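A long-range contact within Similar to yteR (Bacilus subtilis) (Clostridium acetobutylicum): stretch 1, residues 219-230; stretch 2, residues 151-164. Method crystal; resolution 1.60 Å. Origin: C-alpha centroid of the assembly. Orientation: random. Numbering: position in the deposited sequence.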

# COMPACT_ATOMS: atom_id res chain seq x y z
N ASN A 219 12.58 -8.35 19.46
CA ASN A 219 13.97 -8.01 19.71
C ASN A 219 14.78 -7.78 18.44
O ASN A 219 16.01 -7.76 18.49
CB ASN A 219 14.65 -9.07 20.57
CG ASN A 219 14.78 -10.42 19.88
OD1 ASN A 219 14.47 -10.56 18.68
ND2 ASN A 219 15.25 -11.41 20.62
N HIS A 220 14.11 -7.62 17.30
CA HIS A 220 14.86 -7.46 16.07
C HIS A 220 15.72 -6.20 16.11
O HIS A 220 15.27 -5.15 16.54
CB HIS A 220 13.96 -7.45 14.84
CG HIS A 220 14.73 -7.59 13.56
ND1 HIS A 220 15.24 -6.51 12.89
CD2 HIS A 220 15.15 -8.69 12.89
CE1 HIS A 220 15.93 -6.93 11.84
NE2 HIS A 220 15.90 -8.25 11.83
N LYS A 221 16.96 -6.31 15.63
CA LYS A 221 17.92 -5.21 15.76
C LYS A 221 17.49 -3.92 15.06
O LYS A 221 17.92 -2.83 15.46
CB LYS A 221 19.29 -5.64 15.23
CG LYS A 221 19.29 -5.95 13.76
CD LYS A 221 20.64 -6.45 13.32
CE LYS A 221 20.65 -6.78 11.86
NZ LYS A 221 22.03 -7.12 11.46
N ASP A 222 16.65 -4.03 14.03
CA ASP A 222 16.21 -2.85 13.25
C ASP A 222 14.78 -2.42 13.56
O ASP A 222 14.27 -1.50 12.93
CB ASP A 222 16.33 -3.09 11.73
CG ASP A 222 17.76 -3.31 11.29
OD1 ASP A 222 18.69 -2.74 11.90
OD2 ASP A 222 17.96 -4.05 10.31
N ARG A 223 14.14 -3.07 14.53
CA ARG A 223 12.75 -2.75 14.85
C ARG A 223 12.57 -1.30 15.30
O ARG A 223 11.68 -0.60 14.80
CB ARG A 223 12.22 -3.71 15.89
CG ARG A 223 10.72 -3.63 16.12
CD ARG A 223 10.27 -4.75 17.04
NE ARG A 223 8.85 -4.68 17.35
CZ ARG A 223 8.34 -3.98 18.36
NH1 ARG A 223 9.14 -3.29 19.17
NH2 ARG A 223 7.04 -3.97 18.58
N ASN A 224 13.41 -0.83 16.21
CA ASN A 224 13.35 0.56 16.64
C ASN A 224 13.61 1.55 15.52
O ASN A 224 12.98 2.59 15.45
CB ASN A 224 14.31 0.83 17.80
CG ASN A 224 13.84 0.22 19.07
OD1 ASN A 224 12.70 -0.23 19.17
ND2 ASN A 224 14.71 0.20 20.08
N ALA A 225 14.55 1.23 14.64
CA ALA A 225 14.82 2.09 13.50
C ALA A 225 13.58 2.27 12.62
O ALA A 225 13.27 3.39 12.19
CB ALA A 225 15.98 1.54 12.67
N LEU A 226 12.87 1.19 12.32
CA LEU A 226 11.68 1.30 11.49
C LEU A 226 10.58 2.07 12.21
O LEU A 226 9.86 2.85 11.59
CB LEU A 226 11.19 -0.07 11.00
CG LEU A 226 11.77 -0.56 9.68
CD1 LEU A 226 13.26 -0.79 9.78
CD2 LEU A 226 11.05 -1.83 9.21
N ILE A 227 10.46 1.89 13.52
CA ILE A 227 9.48 2.65 14.29
C ILE A 227 9.81 4.14 14.24
O ILE A 227 8.91 4.97 14.06
CB ILE A 227 9.39 2.10 15.73
CG1 ILE A 227 8.74 0.72 15.71
CG2 ILE A 227 8.59 3.04 16.66
CD1 ILE A 227 8.84 -0.06 17.02
N LYS A 228 11.08 4.48 14.36
CA LYS A 228 11.49 5.88 14.26
C LYS A 228 11.16 6.46 12.89
O LYS A 228 10.65 7.59 12.80
CB LYS A 228 13.00 6.02 14.57
CG LYS A 228 13.50 7.44 14.43
CD LYS A 228 15.01 7.48 14.68
CE LYS A 228 15.51 8.89 14.89
NZ LYS A 228 17.00 8.88 15.11
N ILE A 229 11.45 5.72 11.83
CA ILE A 229 11.12 6.17 10.48
C ILE A 229 9.62 6.42 10.36
O ILE A 229 9.19 7.41 9.80
CB ILE A 229 11.57 5.12 9.42
CG1 ILE A 229 13.10 5.05 9.37
CG2 ILE A 229 10.99 5.43 8.03
CD1 ILE A 229 13.63 3.90 8.53
N LEU A 230 8.81 5.51 10.90
CA LEU A 230 7.37 5.70 10.85
C LEU A 230 6.94 6.98 11.59
O LEU A 230 6.11 7.77 11.09
CB LEU A 230 6.64 4.48 11.42
CG LEU A 230 5.11 4.59 11.48
CD1 LEU A 230 4.48 4.82 10.12
CD2 LEU A 230 4.51 3.34 12.10
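Stretch 2 (151-164) EFDDITHQFIITEK

In this contact a turn and the helix it leads into lie along a second helix, polar at the turn and largely apolar beyond it, so that polar bonds and apolar packing occur side by side. Stretch 2 is almost wholly helical, and its helix continues past Lys164, while stretch 1 begins as a loop, passes through a type I turn from His220 to Arg223, and becomes helical from Arg223 onward. The two helices run in broadly the same direction, crossing at 35° with their axes 10.1 Å apart at closest approach. By CA atoms, His220 pairs with Phe152, Asp222 with Thr156, Leu226 with Ile160 and Ile229 with Glu163.

The polar end is built around the turn. The ring of His220 is used at both nitrogens: ND1 accepts from the backbone N of Asp222 at 3.1 Å, a capping bond at the lead-in to the helix, and NE2 donates to Asp153 OD1 at 2.8 Å, meeting it at the ring edge. One ring thus bonds within its own turn and to the neighbouring helix. Lys221 adds a long salt bridge, its NZ 3.7 Å from Asp153 OD2. One turn further along stretch 2, Thr156 OG1 donates to Asp222 OD2 at 2.6 Å; Asp222 OD2 also accepts from a water 2.7 Å away, and that water donates to Asp153 O at 2.8 Å as well.

Beyond Asp222 the contact becomes largely apolar. Leu226 reaches three residues of the facing helix, with CD2 4.0 Å from Phe159 CG and CD1 4.0 Å from both Ile160 CG1 and Thr156 CB. Ile160 points sideways at its CB, yet its end comes nearer, and its CD1 lies 4.2 Å from Ala225 CB. Ile229, one turn after Ala225, closes the series: its CD1 packs 4.0 Å from Glu163 CB.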

# COMPACT_ATOMS: atom_id res chain seq x y z
N GLU A 151 16.00 -13.74 7.54
CA GLU A 151 15.59 -13.02 6.33
C GLU A 151 14.98 -11.68 6.65
O GLU A 151 14.93 -10.79 5.79
CB GLU A 151 14.60 -13.86 5.53
CG GLU A 151 15.23 -15.11 4.97
CD GLU A 151 14.25 -16.03 4.28
OE1 GLU A 151 13.86 -15.73 3.14
OE2 GLU A 151 13.87 -17.07 4.86
N PHE A 152 14.52 -11.49 7.87
CA PHE A 152 14.00 -10.17 8.24
C PHE A 152 15.08 -9.08 8.11
O PHE A 152 14.74 -7.91 7.89
CB PHE A 152 13.44 -10.17 9.67
CG PHE A 152 12.11 -10.86 9.82
CD1 PHE A 152 11.01 -10.46 9.09
CD2 PHE A 152 11.94 -11.88 10.75
CE1 PHE A 152 9.78 -11.08 9.24
CE2 PHE A 152 10.70 -12.50 10.91
CZ PHE A 152 9.63 -12.09 10.15
N ASP A 153 16.35 -9.43 8.26
CA ASP A 153 17.43 -8.45 8.17
C ASP A 153 17.47 -7.81 6.78
O ASP A 153 17.78 -6.64 6.64
CB ASP A 153 18.81 -9.11 8.39
CG ASP A 153 19.05 -9.58 9.82
OD1 ASP A 153 18.14 -9.52 10.68
OD2 ASP A 153 20.19 -10.05 10.07
N ASP A 154 17.18 -8.62 5.77
CA ASP A 154 17.13 -8.18 4.38
C ASP A 154 16.01 -7.16 4.23
O ASP A 154 16.22 -6.05 3.74
CB ASP A 154 16.91 -9.41 3.49
CG ASP A 154 16.80 -9.09 2.01
OD1 ASP A 154 16.82 -7.91 1.59
OD2 ASP A 154 16.68 -10.07 1.25
N ILE A 155 14.83 -7.55 4.70
CA ILE A 155 13.64 -6.72 4.63
C ILE A 155 13.84 -5.38 5.33
O ILE A 155 13.55 -4.32 4.75
CB ILE A 155 12.45 -7.48 5.23
CG1 ILE A 155 12.09 -8.65 4.30
CG2 ILE A 155 11.24 -6.56 5.47
CD1 ILE A 155 11.47 -9.83 5.02
N THR A 156 14.33 -5.40 6.56
CA THR A 156 14.48 -4.14 7.28
C THR A 156 15.51 -3.24 6.61
O THR A 156 15.34 -2.03 6.53
CB THR A 156 14.81 -4.35 8.77
OG1 THR A 156 16.00 -5.12 8.92
CG2 THR A 156 13.67 -5.06 9.46
N HIS A 157 16.60 -3.82 6.13
CA HIS A 157 17.62 -3.06 5.40
C HIS A 157 17.00 -2.33 4.21
O HIS A 157 17.36 -1.18 3.91
CB HIS A 157 18.71 -4.02 4.92
CG HIS A 157 19.81 -3.37 4.16
ND1 HIS A 157 20.80 -2.62 4.76
CD2 HIS A 157 20.09 -3.37 2.83
CE1 HIS A 157 21.65 -2.19 3.84
NE2 HIS A 157 21.23 -2.63 2.66
N GLN A 158 16.05 -2.97 3.54
CA GLN A 158 15.41 -2.31 2.39
C GLN A 158 14.62 -1.07 2.81
O GLN A 158 14.67 -0.05 2.14
CB GLN A 158 14.53 -3.28 1.63
CG GLN A 158 15.37 -4.43 1.08
CD GLN A 158 14.76 -5.07 -0.12
OE1 GLN A 158 14.27 -4.38 -1.03
NE2 GLN A 158 14.79 -6.40 -0.15
N PHE A 159 13.92 -1.15 3.93
CA PHE A 159 13.24 0.03 4.45
C PHE A 159 14.20 1.15 4.83
O PHE A 159 13.92 2.32 4.57
CB PHE A 159 12.39 -0.31 5.68
CG PHE A 159 11.08 -0.94 5.33
CD1 PHE A 159 9.99 -0.16 5.06
CD2 PHE A 159 10.96 -2.32 5.22
CE1 PHE A 159 8.78 -0.72 4.71
CE2 PHE A 159 9.76 -2.90 4.87
CZ PHE A 159 8.66 -2.11 4.62
N ILE A 160 15.31 0.78 5.46
CA ILE A 160 16.27 1.76 5.94
C ILE A 160 16.98 2.48 4.79
O ILE A 160 17.16 3.68 4.82
CB ILE A 160 17.28 1.09 6.89
CG1 ILE A 160 16.57 0.73 8.19
CG2 ILE A 160 18.48 1.98 7.17
CD1 ILE A 160 17.32 -0.26 9.09
N ILE A 161 17.38 1.72 3.79
CA ILE A 161 18.05 2.29 2.62
C ILE A 161 17.07 3.16 1.83
O ILE A 161 17.44 4.20 1.29
CB ILE A 161 18.63 1.19 1.73
CG1 ILE A 161 19.76 0.45 2.45
CG2 ILE A 161 19.14 1.76 0.39
CD1 ILE A 161 20.92 1.30 2.86
N THR A 162 15.82 2.73 1.75
CA THR A 162 14.82 3.51 1.03
C THR A 162 14.65 4.87 1.71
O THR A 162 14.63 5.90 1.05
CB THR A 162 13.50 2.76 0.93
OG1 THR A 162 13.71 1.59 0.13
CG2 THR A 162 12.41 3.61 0.30
N GLU A 163 14.55 4.90 3.03
CA GLU A 163 14.43 6.18 3.69
C GLU A 163 15.69 7.03 3.49
O GLU A 163 15.58 8.23 3.26
CB GLU A 163 14.14 5.98 5.18
CG GLU A 163 13.82 7.26 5.91
CD GLU A 163 14.98 7.82 6.73
OE1 GLU A 163 16.14 7.40 6.54
OE2 GLU A 163 14.71 8.71 7.56
N LYS A 164 16.87 6.42 3.55
CA LYS A 164 18.11 7.16 3.37
C LYS A 164 18.15 7.86 2.01
O LYS A 164 18.53 9.03 1.91
CB LYS A 164 19.31 6.22 3.50
CG LYS A 164 20.65 6.89 3.26
CD LYS A 164 21.80 5.90 3.39
CE LYS A 164 23.13 6.63 3.41
NZ LYS A 164 23.73 6.82 2.06
O HOH W 1 19.42 -5.31 8.46